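Local structure of erythromycin dehydratase (Saccharopolyspora erythraea, 3EL6) at residues T55-T60 against G113-M118; R105-A110 against S148-G153; D181-L186 against Q198-A203. The protein catalyses, as a dehydratase of the erythromycin polyketide synthase, the loss of water from a hydroxyacyl intermediate, probably while a carrier protein holds that intermediate. All blocks are in the same frame, centred on the assembly; numbering follows the deposited sequence.

Contact 1: T55-T60 against G113-M118; sequences TGRLST and GALLRM
Leu58 and Leu116 meet on the tight face of this contact, crossing at about a right angle. Leu58 CD1 presses on Leu116 CD1 at 3.4 Å, closer than usual for two methyl groups, while Leu58 CD2 also lies against both methyls of Leu116. Leu58 has an unusual chi1 (-107°), perhaps a sign of how closely it is packed. Gly56 brings no side chain to this face, and Ala114 only a methyl. Helix 79-93 closes over the two leucines with Val81 and Leu85.

Between the two strands, which run antiparallel, lie two pairs of backbone bonds. Gly56 N to Leu116 O (3.0 Å) is returned by Leu116 N to Gly56 O; Leu58 N to Ala114 O (2.9 Å) is returned by Ala114 N to Leu58 O. Arg57 CA adds a CA-H...O contact to Ala114 O at 3.2 Å.

The opposite face, with Thr55, Arg57, Leu115 and Arg117, is more polar. Arg57 and Leu115 lie side by side, pointing the same way, and Leu115 CD2 touches the edge of the guanidinium. Thr55 OG1 stands opposite the carbonyl carbon, beside the backbone N (chi1 -42°), which brings it to 2.8 Å from Arg117 NE in a weak, bent bond (129°); CG2 lies in plane at the edge of that guanidinium. The stronger partners of both arginines come from the second subunit: the carbonyl of Ser28 takes Arg57 NH2 and that of Asp45 takes Arg117 NH1. The looser side is at partly exposed Arg57 and Ser59. Ser59 touches across lightly, its CB 4.1 Å from Gly113 CA, and its OG bonds back to Glu62 N.

An antiparallel sheet with one face packed on a long helix is the hallmark of the hotdog, here within a double hotdog fold whose other face at this point meets the partner subunit.

Contact 2: R105-A110 against S148-G153; sequences RPLVLA and SQHATG
Arg105 O receives the N-H of His150 ND1 in a nearly straight bond (168°); the modelled 2.5 Å is shorter than expected, so its exact length is doubtful. The oxygen lies almost in the imidazole plane, though the nitrogen sits above the plane of the carbonyl. A water lies between Arg105 O and His150 O, but the bridge is doubtful.

The bond would help set the rotation of the ring, and both ring faces are covered. Leu107 CG lies over one, 4.3 Å from the ring centroid in a CH-pi contact. Over the other, Arg105 NH2 is 3.2 Å above the plane and displaced toward the rim, with guanidinium and imidazole 31° apart. Bends at chi2 and chi3 fold the arginine back over the ring. There NH2 gives a weak bond to Gln149 O, 3.0 Å away near the guanidinium plane, and Ser148 OG lies over the guanidinium face turned from the imidazole.

A classic beta bulge at His150 and Ala151, set against Val133, interrupts the strand. Strand 148-156 runs between strands 129-137 and 97-103, and the loop leaving 97-103 lays Leu107 against Ala135, Ala114 and Leu116 on the neighbouring strands.

Contact 3: D181-L186 against Q198-A203; sequences DHYDGL and QALRAA
Tyr183 lies with its ring flat between two side chains. Over the centre of one face comes Gln198 CG, 3.8 Å from the ring centroid and in CH-pi contact. Over the opposite face lies the CD2 of its own neighbour, His182, 3.6 Å above the plane. The tyrosine and glutamine slide past each other in opposite directions; with chi2 extended and chi3 near 10°, the glutamine amide plane ends up 14° from the ring plane. The amide is held in turn by a bond from Gln198 NE2 to Tyr193 O. Toward the hydroxyl end the backbone takes over the same face, with Gln198 CA 3.4 Å from Tyr183 CZ.

The hydroxyl itself meets the start of the strand near the ring plane: Leu200 N donates to Tyr183 OH at 3.3 Å, long but straight (163°). Gln235 OE1 is a second hydrogen-bond partner of the same oxygen. Leu200 crosses His182 at about a right angle, its CD1 3.7 Å from His182 NE2, and CG packs on the tyrosine oxygen.

Helix 182-188 is thus held to the head of strand 200-206 largely through Tyr183, with His182 beside it, where Arg201 and Ala202 form a classic beta bulge opposite Glu213, within an antiparallel sheet of the double hotdog fold.

How the contacts relate
Contact 1 is the buried one and contacts 2 and 3 are only partly buried. In contact 1 two strands pair through their backbones, whereas contact 2 sets a loop and contact 3 a short helix against a strand through side chains that bond to backbone atoms. Contacts 1 and 2 touch: the aliphatic face of 113-118 (Ala114, Leu116) continues into the loop, where Leu109 packs on Ala114 and on Thr60. Contact 3 is remote, its nearest atoms about 16 Å from either. Chemistry follows place: aliphatic packing and subunit-bridging arginines in contact 1, but single rings, His150 and Tyr183, covered on both faces in contacts 2 and 3.

Contact 1: T55-T60 against G113-M118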
loop_
_atom_site.group_PDB
_atom_site.type_symbol
_atom_site.label_atom_id
_atom_site.label_comp_id
_atom_site.label_asym_id
_atom_site.label_seq_id
_atom_site.Cartn_x
_atom_site.Cartn_y
_atom_site.Cartn_z
ATOM N N THR A 55 -1.353 4.399 -7.330
ATOM C CA THR A 55 -1.271 3.761 -8.655
ATOM C C THR A 55 -1.807 4.694 -9.762
ATOM O O THR A 55 -2.634 5.562 -9.495
ATOM C CB THR A 55 -1.851 2.341 -8.646
ATOM O OG1 THR A 55 -1.393 1.680 -7.426
ATOM C CG2 THR A 55 -1.374 1.491 -9.910
ATOM N N GLY A 56 -1.233 4.575 -10.943
ATOM C CA GLY A 56 -1.649 5.419 -12.084
ATOM C C GLY A 56 -1.282 4.749 -13.392
ATOM O O GLY A 56 -0.848 3.577 -13.428
ATOM N N ARG A 57 -1.440 5.480 -14.489
ATOM C CA ARG A 57 -1.290 4.885 -15.807
ATOM C C ARG A 57 -0.989 6.033 -16.704
ATOM O O ARG A 57 -1.552 7.091 -16.492
ATOM C CB ARG A 57 -2.614 4.260 -16.203
ATOM C CG ARG A 57 -2.533 3.338 -17.406
ATOM C CD ARG A 57 -3.844 2.441 -17.510
ATOM N NE ARG A 57 -3.900 1.386 -16.466
ATOM C CZ ARG A 57 -4.947 1.095 -15.670
ATOM N NH1 ARG A 57 -6.089 1.762 -15.764
ATOM N NH2 ARG A 57 -4.852 0.130 -14.756
ATOM N N LEU A 58 -0.077 5.828 -17.634
ATOM C CA LEU A 58 0.332 6.819 -18.646
ATOM C C LEU A 58 -0.007 6.200 -19.997
ATOM O O LEU A 58 0.258 5.021 -20.217
ATOM C CB LEU A 58 1.858 6.949 -18.639
ATOM C CG LEU A 58 2.431 8.209 -18.030
ATOM C CD1 LEU A 58 1.493 8.745 -16.992
ATOM C CD2 LEU A 58 3.780 7.911 -17.480
ATOM N N SER A 59 -0.491 6.997 -20.948
ATOM C CA SER A 59 -0.591 6.484 -22.315
ATOM C C SER A 59 -0.698 7.664 -23.277
ATOM O O SER A 59 -1.216 8.703 -22.910
ATOM C CB SER A 59 -1.834 5.646 -22.476
ATOM O OG SER A 59 -2.975 6.472 -22.309
ATOM N N THR A 60 -0.179 7.502 -24.482
ATOM C CA THR A 60 -0.316 8.577 -25.487
ATOM C C THR A 60 -1.763 8.896 -25.813
ATOM O O THR A 60 -2.096 10.029 -26.175
ATOM C CB THR A 60 0.479 8.253 -26.730
ATOM O OG1 THR A 60 0.087 6.958 -27.196
ATOM C CG2 THR A 60 1.935 8.151 -26.421
ATOM N N GLY A 113 0.822 1.692 -23.516
ATOM C CA GLY A 113 0.760 2.529 -22.294
ATOM C C GLY A 113 1.598 1.895 -21.192
ATOM O O GLY A 113 2.240 0.871 -21.410
ATOM N N ALA A 114 1.594 2.488 -20.001
ATOM C CA ALA A 114 2.392 1.965 -18.887
ATOM C C ALA A 114 1.628 2.152 -17.601
ATOM O O ALA A 114 0.879 3.139 -17.455
ATOM C CB ALA A 114 3.752 2.702 -18.829
ATOM N N LEU A 115 1.728 1.183 -16.680
ATOM C CA LEU A 115 1.188 1.371 -15.348
ATOM C C LEU A 115 2.298 1.992 -14.524
ATOM O O LEU A 115 3.483 1.751 -14.772
ATOM C CB LEU A 115 0.772 0.004 -14.733
ATOM C CG LEU A 115 -0.365 -0.681 -15.451
ATOM C CD1 LEU A 115 -0.459 -2.194 -15.118
ATOM C CD2 LEU A 115 -1.620 0.006 -15.048
ATOM N N LEU A 116 1.911 2.743 -13.498
ATOM C CA LEU A 116 2.834 3.432 -12.610
ATOM C C LEU A 116 2.444 3.047 -11.184
ATOM O O LEU A 116 1.244 2.833 -10.877
ATOM C CB LEU A 116 2.602 4.952 -12.695
ATOM C CG LEU A 116 2.866 5.482 -14.094
ATOM C CD1 LEU A 116 2.244 6.935 -14.190
ATOM C CD2 LEU A 116 4.339 5.416 -14.340
ATOM N N ARG A 117 3.449 2.937 -10.325
ATOM C CA ARG A 117 3.178 2.654 -8.895
ATOM C C ARG A 117 4.229 3.378 -8.068
ATOM O O ARG A 117 5.442 3.233 -8.309
ATOM C CB ARG A 117 3.167 1.124 -8.697
ATOM C CG ARG A 117 3.071 0.617 -7.229
ATOM C CD ARG A 117 1.722 0.119 -6.684
ATOM N NE ARG A 117 0.587 -0.231 -7.518
ATOM C CZ ARG A 117 0.138 -1.465 -7.661
ATOM N NH1 ARG A 117 0.793 -2.494 -7.078
ATOM N NH2 ARG A 117 -0.920 -1.704 -8.420
ATOM N N MET A 118 3.796 4.226 -7.120
ATOM C CA MET A 118 4.722 4.900 -6.234
ATOM C C MET A 118 4.458 4.398 -4.819
ATOM O O MET A 118 3.312 4.231 -4.455
ATOM C CB MET A 118 4.517 6.429 -6.250
ATOM C CG MET A 118 4.981 7.093 -7.503
ATOM S SD MET A 118 4.779 8.833 -7.176
ATOM C CE MET A 118 2.982 9.019 -7.169
#

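Contact 2: R105-A110 against S148-G153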
loop_
_atom_site.group_PDB
_atom_site.type_symbol
_atom_site.label_atom_id
_atom_site.label_comp_id
_atom_site.label_asym_id
_atom_site.label_seq_id
_atom_site.Cartn_x
_atom_site.Cartn_y
_atom_site.Cartn_z
ATOM N N ARG A 105 16.800 3.991 -15.554
ATOM C CA ARG A 105 16.234 3.823 -16.865
ATOM C C ARG A 105 14.978 4.648 -17.122
ATOM O O ARG A 105 13.996 4.584 -16.361
ATOM C CB ARG A 105 15.876 2.363 -17.003
ATOM C CG ARG A 105 15.624 1.748 -15.639
ATOM C CD ARG A 105 16.005 0.311 -15.677
ATOM N NE ARG A 105 15.124 -0.370 -16.617
ATOM C CZ ARG A 105 13.853 -0.589 -16.331
ATOM N NH1 ARG A 105 13.071 -1.214 -17.210
ATOM N NH2 ARG A 105 13.386 -0.167 -15.146
ATOM N N PRO A 106 15.009 5.436 -18.192
ATOM C CA PRO A 106 13.804 6.117 -18.637
ATOM C C PRO A 106 12.761 5.085 -18.996
ATOM O O PRO A 106 13.085 3.942 -19.285
ATOM C CB PRO A 106 14.262 6.906 -19.873
ATOM C CG PRO A 106 15.551 6.292 -20.239
ATOM C CD PRO A 106 16.182 5.878 -18.938
ATOM N N LEU A 107 11.511 5.462 -18.878
ATOM C CA LEU A 107 10.428 4.581 -19.183
ATOM C C LEU A 107 10.283 4.692 -20.702
ATOM O O LEU A 107 10.176 5.798 -21.243
ATOM C CB LEU A 107 9.190 5.126 -18.492
ATOM C CG LEU A 107 8.122 4.236 -17.867
ATOM C CD1 LEU A 107 7.011 5.052 -17.202
ATOM C CD2 LEU A 107 7.573 3.246 -18.878
ATOM N N VAL A 108 10.290 3.563 -21.387
ATOM C CA VAL A 108 10.074 3.555 -22.820
ATOM C C VAL A 108 8.620 3.260 -23.107
ATOM O O VAL A 108 8.103 2.197 -22.728
ATOM C CB VAL A 108 10.940 2.503 -23.535
ATOM C CG1 VAL A 108 10.660 2.539 -24.999
ATOM C CG2 VAL A 108 12.402 2.784 -23.296
ATOM N N LEU A 109 7.942 4.197 -23.771
ATOM C CA LEU A 109 6.507 4.040 -23.984
ATOM C C LEU A 109 6.226 3.213 -25.214
ATOM O O LEU A 109 6.601 3.566 -26.351
ATOM C CB LEU A 109 5.749 5.369 -24.048
ATOM C CG LEU A 109 5.016 5.813 -22.789
ATOM C CD1 LEU A 109 3.986 6.899 -23.155
ATOM C CD2 LEU A 109 4.331 4.644 -22.077
ATOM N N ALA A 110 5.557 2.104 -24.914
ATOM C CA ALA A 110 5.196 1.037 -25.811
ATOM C C ALA A 110 3.712 1.192 -26.032
ATOM O O ALA A 110 2.929 1.186 -25.053
ATOM C CB ALA A 110 5.464 -0.309 -25.127
ATOM N N SER A 148 9.106 -2.819 -12.905
ATOM C CA SER A 148 10.520 -2.545 -12.898
ATOM C C SER A 148 10.703 -1.207 -12.182
ATOM O O SER A 148 9.874 -0.331 -12.332
ATOM C CB SER A 148 11.042 -2.346 -14.329
ATOM O OG SER A 148 12.458 -2.469 -14.298
ATOM N N GLN A 149 11.807 -1.043 -11.477
ATOM C CA GLN A 149 12.045 0.203 -10.734
ATOM C C GLN A 149 12.612 1.283 -11.650
ATOM O O GLN A 149 13.572 1.004 -12.376
ATOM C CB GLN A 149 13.023 -0.004 -9.595
ATOM C CG GLN A 149 13.154 1.268 -8.771
ATOM C CD GLN A 149 13.941 1.069 -7.548
ATOM O OE1 GLN A 149 14.959 1.727 -7.336
ATOM N NE2 GLN A 149 13.466 0.187 -6.692
ATOM N N HIS A 150 12.021 2.483 -11.661
ATOM C CA HIS A 150 12.551 3.550 -12.531
ATOM C C HIS A 150 13.155 4.728 -11.765
ATOM O O HIS A 150 14.008 5.451 -12.317
ATOM C CB HIS A 150 11.495 4.059 -13.509
ATOM C CG HIS A 150 11.262 3.096 -14.631
ATOM N ND1 HIS A 150 12.000 3.121 -15.794
ATOM C CD2 HIS A 150 10.419 2.039 -14.733
ATOM C CE1 HIS A 150 11.620 2.112 -16.571
ATOM N NE2 HIS A 150 10.661 1.442 -15.951
ATOM N N ALA A 151 12.736 4.915 -10.507
ATOM C CA ALA A 151 13.302 6.032 -9.718
ATOM C C ALA A 151 13.212 5.706 -8.236
ATOM O O ALA A 151 12.348 4.940 -7.831
ATOM C CB ALA A 151 12.547 7.303 -9.991
ATOM N N THR A 152 14.025 6.396 -7.446
ATOM C CA THR A 152 13.929 6.308 -6.007
ATOM C C THR A 152 14.448 7.607 -5.418
ATOM O O THR A 152 15.326 8.270 -6.004
ATOM C CB THR A 152 14.759 5.122 -5.446
ATOM O OG1 THR A 152 14.469 4.978 -4.048
ATOM C CG2 THR A 152 16.242 5.382 -5.616
ATOM N N GLY A 153 13.907 7.999 -4.284
ATOM C CA GLY A 153 14.346 9.255 -3.674
ATOM C C GLY A 153 13.850 9.379 -2.248
ATOM O O GLY A 153 13.493 8.364 -1.606
HETATM O O HOH W 1 13.551 6.452 -14.910
#

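Contact 3: D181-L186 against Q198-A203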
loop_
_atom_site.group_PDB
_atom_site.type_symbol
_atom_site.label_atom_id
_atom_site.label_comp_id
_atom_site.label_asym_id
_atom_site.label_seq_id
_atom_site.Cartn_x
_atom_site.Cartn_y
_atom_site.Cartn_z
ATOM N N ASP A 181 17.110 28.203 -34.254
ATOM C CA ASP A 181 17.242 26.800 -34.644
ATOM C C ASP A 181 17.553 25.918 -33.433
ATOM O O ASP A 181 18.196 24.876 -33.556
ATOM C CB ASP A 181 18.322 26.632 -35.703
ATOM C CG ASP A 181 19.597 27.340 -35.319
ATOM O OD1 ASP A 181 20.075 27.089 -34.168
ATOM O OD2 ASP A 181 20.092 28.161 -36.158
ATOM N N HIS A 182 17.122 26.364 -32.261
ATOM C CA HIS A 182 17.406 25.590 -31.038
ATOM C C HIS A 182 16.867 24.163 -31.166
ATOM O O HIS A 182 17.608 23.214 -30.970
ATOM C CB HIS A 182 16.806 26.289 -29.801
ATOM C CG HIS A 182 16.984 25.500 -28.536
ATOM N ND1 HIS A 182 18.187 25.420 -27.876
ATOM C CD2 HIS A 182 16.130 24.689 -27.862
ATOM C CE1 HIS A 182 18.061 24.631 -26.814
ATOM N NE2 HIS A 182 16.818 24.174 -26.785
ATOM N N TYR A 183 15.581 24.017 -31.498
ATOM C CA TYR A 183 14.931 22.690 -31.514
ATOM C C TYR A 183 15.343 21.885 -32.747
ATOM O O TYR A 183 15.445 20.648 -32.703
ATOM C CB TYR A 183 13.401 22.807 -31.364
ATOM C CG TYR A 183 13.015 23.207 -29.943
ATOM C CD1 TYR A 183 13.173 22.296 -28.882
ATOM C CD2 TYR A 183 12.579 24.508 -29.652
ATOM C CE1 TYR A 183 12.878 22.671 -27.556
ATOM C CE2 TYR A 183 12.277 24.897 -28.321
ATOM C CZ TYR A 183 12.426 23.954 -27.293
ATOM O OH TYR A 183 12.135 24.330 -26.026
ATOM N N ASP A 184 15.618 22.608 -33.842
ATOM C CA ASP A 184 16.172 21.985 -35.058
ATOM C C ASP A 184 17.517 21.363 -34.752
ATOM O O ASP A 184 17.753 20.195 -35.049
ATOM C CB ASP A 184 16.322 23.005 -36.189
ATOM C CG ASP A 184 14.985 23.510 -36.713
ATOM O OD1 ASP A 184 14.010 22.729 -36.703
ATOM O OD2 ASP A 184 14.907 24.704 -37.149
ATOM N N GLY A 185 18.405 22.147 -34.156
ATOM C CA GLY A 185 19.694 21.649 -33.704
ATOM C C GLY A 185 19.549 20.393 -32.850
ATOM O O GLY A 185 20.234 19.376 -33.075
ATOM N N LEU A 186 18.680 20.455 -31.841
ATOM C CA LEU A 186 18.508 19.297 -30.977
ATOM C C LEU A 186 18.020 18.071 -31.749
ATOM O O LEU A 186 18.525 16.948 -31.539
ATOM C CB LEU A 186 17.581 19.628 -29.806
ATOM C CG LEU A 186 18.272 20.403 -28.690
ATOM C CD1 LEU A 186 17.250 20.777 -27.651
ATOM C CD2 LEU A 186 19.330 19.543 -28.069
ATOM N N GLN A 198 8.219 22.400 -27.023
ATOM C CA GLN A 198 9.028 23.529 -27.478
ATOM C C GLN A 198 8.636 24.746 -26.657
ATOM O O GLN A 198 8.167 25.776 -27.174
ATOM C CB GLN A 198 8.798 23.706 -28.982
ATOM C CG GLN A 198 9.298 22.512 -29.722
ATOM C CD GLN A 198 9.097 22.615 -31.210
ATOM O OE1 GLN A 198 8.732 23.688 -31.705
ATOM N NE2 GLN A 198 9.290 21.508 -31.927
ATOM N N ALA A 199 8.889 24.686 -25.349
ATOM C CA ALA A 199 8.294 25.632 -24.424
ATOM C C ALA A 199 9.273 26.722 -23.965
ATOM O O ALA A 199 8.900 27.553 -23.159
ATOM C CB ALA A 199 7.726 24.891 -23.167
ATOM N N LEU A 200 10.510 26.692 -24.448
ATOM C CA LEU A 200 11.439 27.837 -24.213
ATOM C C LEU A 200 10.983 28.997 -25.110
ATOM O O LEU A 200 11.045 28.860 -26.327
ATOM C CB LEU A 200 12.864 27.408 -24.553
ATOM C CG LEU A 200 13.470 26.364 -23.622
ATOM C CD1 LEU A 200 14.853 25.919 -24.209
ATOM C CD2 LEU A 200 13.719 26.926 -22.230
ATOM N N ARG A 201 10.399 30.037 -24.538
ATOM C CA ARG A 201 9.773 31.116 -25.342
ATOM C C ARG A 201 10.791 32.286 -25.561
ATOM O O ARG A 201 10.740 33.018 -26.580
ATOM C CB ARG A 201 8.530 31.651 -24.663
ATOM C CG ARG A 201 7.419 30.604 -24.399
ATOM C CD ARG A 201 6.833 29.960 -25.710
ATOM N NE ARG A 201 6.089 28.747 -25.306
ATOM C CZ ARG A 201 5.682 27.785 -26.118
ATOM N NH1 ARG A 201 5.766 27.949 -27.439
ATOM N NH2 ARG A 201 5.133 26.680 -25.607
ATOM N N ALA A 202 11.681 32.486 -24.588
ATOM C CA ALA A 202 12.729 33.540 -24.704
ATOM C C ALA A 202 13.868 33.194 -23.756
ATOM O O ALA A 202 13.627 32.498 -22.754
ATOM C CB ALA A 202 12.120 34.904 -24.311
ATOM N N ALA A 203 15.109 33.579 -24.074
ATOM C CA ALA A 203 16.191 33.271 -23.158
ATOM C C ALA A 203 17.293 34.338 -23.280
ATOM O O ALA A 203 17.444 34.991 -24.341
ATOM C CB ALA A 203 16.796 31.909 -23.475
#